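Local coordinates for protein putative nudix hydrolase family member (Chromobacterium violaceum, PDB 3F13) that probably acts as a magnesium-dependent hydrolase of the Nudix family, its exact substrate being unassigned, at residues R17-A21 with E50-L56. Sequence-based numbering, arbitrary orientation.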
ATOM      1  N   ARG B  17      12.268   0.346 -14.795  1.00 28.04           N
ATOM      2  CA  ARG B  17      11.675   0.262 -13.433  1.00 28.07           C
ATOM      3  C   ARG B  17      10.628  -0.833 -13.364  1.00 28.20           C
ATOM      4  O   ARG B  17       9.679  -0.849 -14.180  1.00 28.94           O
ATOM      5  CB  ARG B  17      11.059   1.597 -13.050  1.00 27.59           C
ATOM      6  CG  ARG B  17      12.072   2.751 -12.875  1.00 28.22           C
ATOM      7  CD  ARG B  17      11.322   4.052 -12.497  1.00 28.06           C
ATOM      8  NE  ARG B  17      10.308   4.359 -13.514  1.00 26.71           N
ATOM      9  CZ  ARG B  17       8.999   4.533 -13.294  1.00 28.40           C
ATOM     10  NH1 ARG B  17       8.204   4.782 -14.320  1.00 28.98           N
ATOM     11  NH2 ARG B  17       8.467   4.509 -12.073  1.00 27.37           N
ATOM     12  N   ARG B  18      10.787  -1.782 -12.433  1.00 26.93           N
ATOM     13  CA  ARG B  18       9.800  -2.846 -12.319  1.00 26.64           C
ATOM     14  C   ARG B  18       9.287  -2.851 -10.899  1.00 26.91           C
ATOM     15  O   ARG B  18      10.016  -2.422  -9.996  1.00 26.94           O
ATOM     16  CB  ARG B  18      10.393  -4.211 -12.658  1.00 28.07           C
ATOM     17  CG  ARG B  18      10.761  -4.326 -14.151  1.00 28.34           C
ATOM     18  CD  ARG B  18      11.174  -5.729 -14.524  1.00 31.17           C
ATOM     19  NE  ARG B  18      10.085  -6.708 -14.435  1.00 34.78           N
ATOM     20  CZ  ARG B  18       9.412  -7.149 -15.497  1.00 36.16           C
ATOM     21  NH1 ARG B  18       8.440  -8.034 -15.333  1.00 37.87           N
ATOM     22  NH2 ARG B  18       9.702  -6.686 -16.710  1.00 36.85           N
ATOM     23  N   ALA B  19       8.043  -3.298 -10.704  1.00 26.48           N
ATOM     24  CA  ALA B  19       7.546  -3.553  -9.329  1.00 25.33           C
ATOM     25  C   ALA B  19       7.420  -5.061  -9.159  1.00 24.98           C
ATOM     26  O   ALA B  19       7.068  -5.753 -10.111  1.00 27.40           O
ATOM     27  CB  ALA B  19       6.174  -2.886  -9.071  1.00 25.67           C
ATOM     28  N   THR B  20       7.674  -5.585  -7.961  1.00 25.45           N
ATOM     29  CA  THR B  20       7.563  -7.021  -7.769  1.00 25.47           C
ATOM     30  C   THR B  20       6.822  -7.215  -6.459  1.00 25.36           C
ATOM     31  O   THR B  20       7.127  -6.464  -5.509  1.00 24.14           O
ATOM     32  CB  THR B  20       8.968  -7.636  -7.668  1.00 26.51           C
ATOM     33  OG1 THR B  20       9.588  -7.548  -8.966  1.00 30.02           O
ATOM     34  CG2 THR B  20       8.918  -9.106  -7.194  1.00 26.29           C
ATOM     35  N   ALA B  21       5.856  -8.147  -6.414  1.00 25.06           N
ATOM     36  CA  ALA B  21       5.041  -8.404  -5.182  1.00 24.84           C
ATOM     37  C   ALA B  21       5.397  -9.691  -4.497  1.00 25.85           C
ATOM     38  O   ALA B  21       5.546 -10.738  -5.145  1.00 24.73           O
ATOM     39  CB  ALA B  21       3.538  -8.469  -5.523  1.00 25.60           C
ATOM     40  N   GLU B  50       4.317   6.813 -14.072  1.00 30.84           N
ATOM     41  CA  GLU B  50       3.662   5.905 -13.130  1.00 30.46           C
ATOM     42  C   GLU B  50       4.684   5.421 -12.118  1.00 29.14           C
ATOM     43  O   GLU B  50       5.700   4.836 -12.505  1.00 28.01           O
ATOM     44  CB  GLU B  50       3.146   4.666 -13.874  1.00 30.25           C
ATOM     45  CG  GLU B  50       2.322   3.707 -13.034  1.00 33.74           C
ATOM     46  CD  GLU B  50       1.915   2.465 -13.816  1.00 34.75           C
ATOM     47  OE1 GLU B  50       0.747   2.018 -13.661  1.00 36.98           O
ATOM     48  OE2 GLU B  50       2.756   1.951 -14.592  1.00 35.49           O
ATOM     49  N   LEU B  51       4.418   5.651 -10.833  1.00 27.62           N
ATOM     50  CA  LEU B  51       5.265   5.103  -9.784  1.00 26.79           C
ATOM     51  C   LEU B  51       5.217   3.569  -9.778  1.00 26.05           C
ATOM     52  O   LEU B  51       4.230   2.967 -10.206  1.00 25.37           O
ATOM     53  CB  LEU B  51       4.752   5.602  -8.440  1.00 25.72           C
ATOM     54  CG  LEU B  51       4.825   7.117  -8.288  1.00 27.67           C
ATOM     55  CD1 LEU B  51       4.070   7.567  -7.012  1.00 32.08           C
ATOM     56  CD2 LEU B  51       6.280   7.593  -8.241  1.00 30.13           C
ATOM     57  N   ARG B  52       6.279   2.933  -9.308  1.00 25.09           N
ATOM     58  CA  ARG B  52       6.275   1.472  -9.154  1.00 25.19           C
ATOM     59  C   ARG B  52       5.158   0.980  -8.242  1.00 25.67           C
ATOM     60  O   ARG B  52       4.594  -0.087  -8.454  1.00 25.57           O
ATOM     61  CB  ARG B  52       7.658   0.970  -8.723  1.00 25.67           C
ATOM     62  CG  ARG B  52       8.528   0.815  -9.966  1.00 24.16           C
ATOM     63  CD  ARG B  52       9.998   0.645  -9.688  1.00 25.01           C
ATOM     64  NE  ARG B  52      10.621   1.911  -9.336  1.00 26.13           N
ATOM     65  CZ  ARG B  52      11.939   2.063  -9.136  1.00 26.68           C
ATOM     66  NH1 ARG B  52      12.401   3.234  -8.780  1.00 28.57           N
ATOM     67  NH2 ARG B  52      12.802   1.052  -9.325  1.00 27.17           N
ATOM     68  N   SER B  53       4.801   1.779  -7.247  1.00 25.87           N
ATOM     69  CA  SER B  53       3.762   1.308  -6.343  1.00 26.63           C
ATOM     70  C   SER B  53       2.437   1.333  -7.105  1.00 26.75           C
ATOM     71  O   SER B  53       1.601   0.482  -6.876  1.00 29.07           O
ATOM     72  CB  SER B  53       3.681   2.198  -5.114  1.00 26.50           C
ATOM     73  OG  SER B  53       3.603   3.553  -5.511  1.00 26.71           O
ATOM     74  N   GLN B  54       2.283   2.244  -8.083  1.00 27.63           N
ATOM     75  CA  GLN B  54       1.069   2.268  -8.910  1.00 27.93           C
ATOM     76  C   GLN B  54       1.066   1.085  -9.869  1.00 27.72           C
ATOM     77  O   GLN B  54       0.058   0.400 -10.064  1.00 27.95           O
ATOM     78  CB  GLN B  54       1.013   3.536  -9.759  1.00 27.59           C
ATOM     79  CG  GLN B  54       0.616   4.751  -8.990  1.00 30.71           C
ATOM     80  CD  GLN B  54       0.649   5.996  -9.864  1.00 32.43           C
ATOM     81  OE1 GLN B  54       1.692   6.620 -10.026  1.00 31.86           O
ATOM     82  NE2 GLN B  54      -0.501   6.354 -10.431  1.00 36.92           N
ATOM     83  N   ALA B  55       2.193   0.881 -10.504  1.00 27.53           N
ATOM     84  CA  ALA B  55       2.312  -0.207 -11.427  1.00 28.00           C
ATOM     85  C   ALA B  55       2.068  -1.543 -10.701  1.00 27.83           C
ATOM     86  O   ALA B  55       1.466  -2.461 -11.245  1.00 28.11           O
ATOM     87  CB  ALA B  55       3.681  -0.153 -12.066  1.00 28.97           C
ATOM     88  N   LEU B  56       2.525  -1.659  -9.451  1.00 26.69           N
ATOM     89  CA  LEU B  56       2.354  -2.939  -8.751  1.00 26.35           C
ATOM     90  C   LEU B  56       0.854  -3.307  -8.645  1.00 25.86           C
ATOM     91  O   LEU B  56       0.444  -4.436  -8.941  1.00 25.82           O
ATOM     92  CB  LEU B  56       2.989  -2.896  -7.360  1.00 27.45           C
ATOM     93  CG  LEU B  56       3.137  -4.393  -6.906  1.00 28.11           C
ATOM     94  CD1 LEU B  56       3.692  -5.196  -8.111  1.00 33.56           C
ATOM     95  CD2 LEU B  56       3.994  -4.676  -5.735  1.00 32.03           C
TER
HETATM   96  O   HOH W   1       9.021   4.547  -8.898  1.00 16.00           O
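Arg17 reaches from the strand to the loop ahead of helix 52-64 and grips the backbone O of Glu50 with both terminal nitrogens, NH2 lying 2.8 Å from that oxygen. The acceptor lies in the guanidinium plane, while both donors come from one face of the peptide plane, tilted from it. The aliphatic part of Arg17 covers one face of the Arg52 guanidinium, CG standing 3.8 Å above its centre; the two guanidinium planes are 80° apart. Arg52 CD comes within 3.1 Å of Arg18 O. Water 1 accepts from Arg17 NH2 and from N and NE of Arg52, probably easing the proximity of the two positive groups. Helix 52-64 belongs to the loop-helix-loop Nudix box (residues 44-65) and packs on strand 16-25 of the mixed sheet; the axes of residues 17-21 and 52-56 approach to 7.3 Å and cross at -53°. Further along, Ala19 CB sits against Arg52 O and 3.5 Å from Leu56 CD1. Leu56 has CG anti to its backbone N (chi1 -163°), carried toward Ala21, whose CB meets CD2. Arg52 NH2 hydrogen-bonds Ala83 O on strand 82-90, which helps hold the turn of its guanidinium against Arg17. Asn47 N and a salt bridge to Arg58 hold the Glu50 carboxylate. At the N-cap, Leu51 N donates to Gln54 OE1, tying down the first turn.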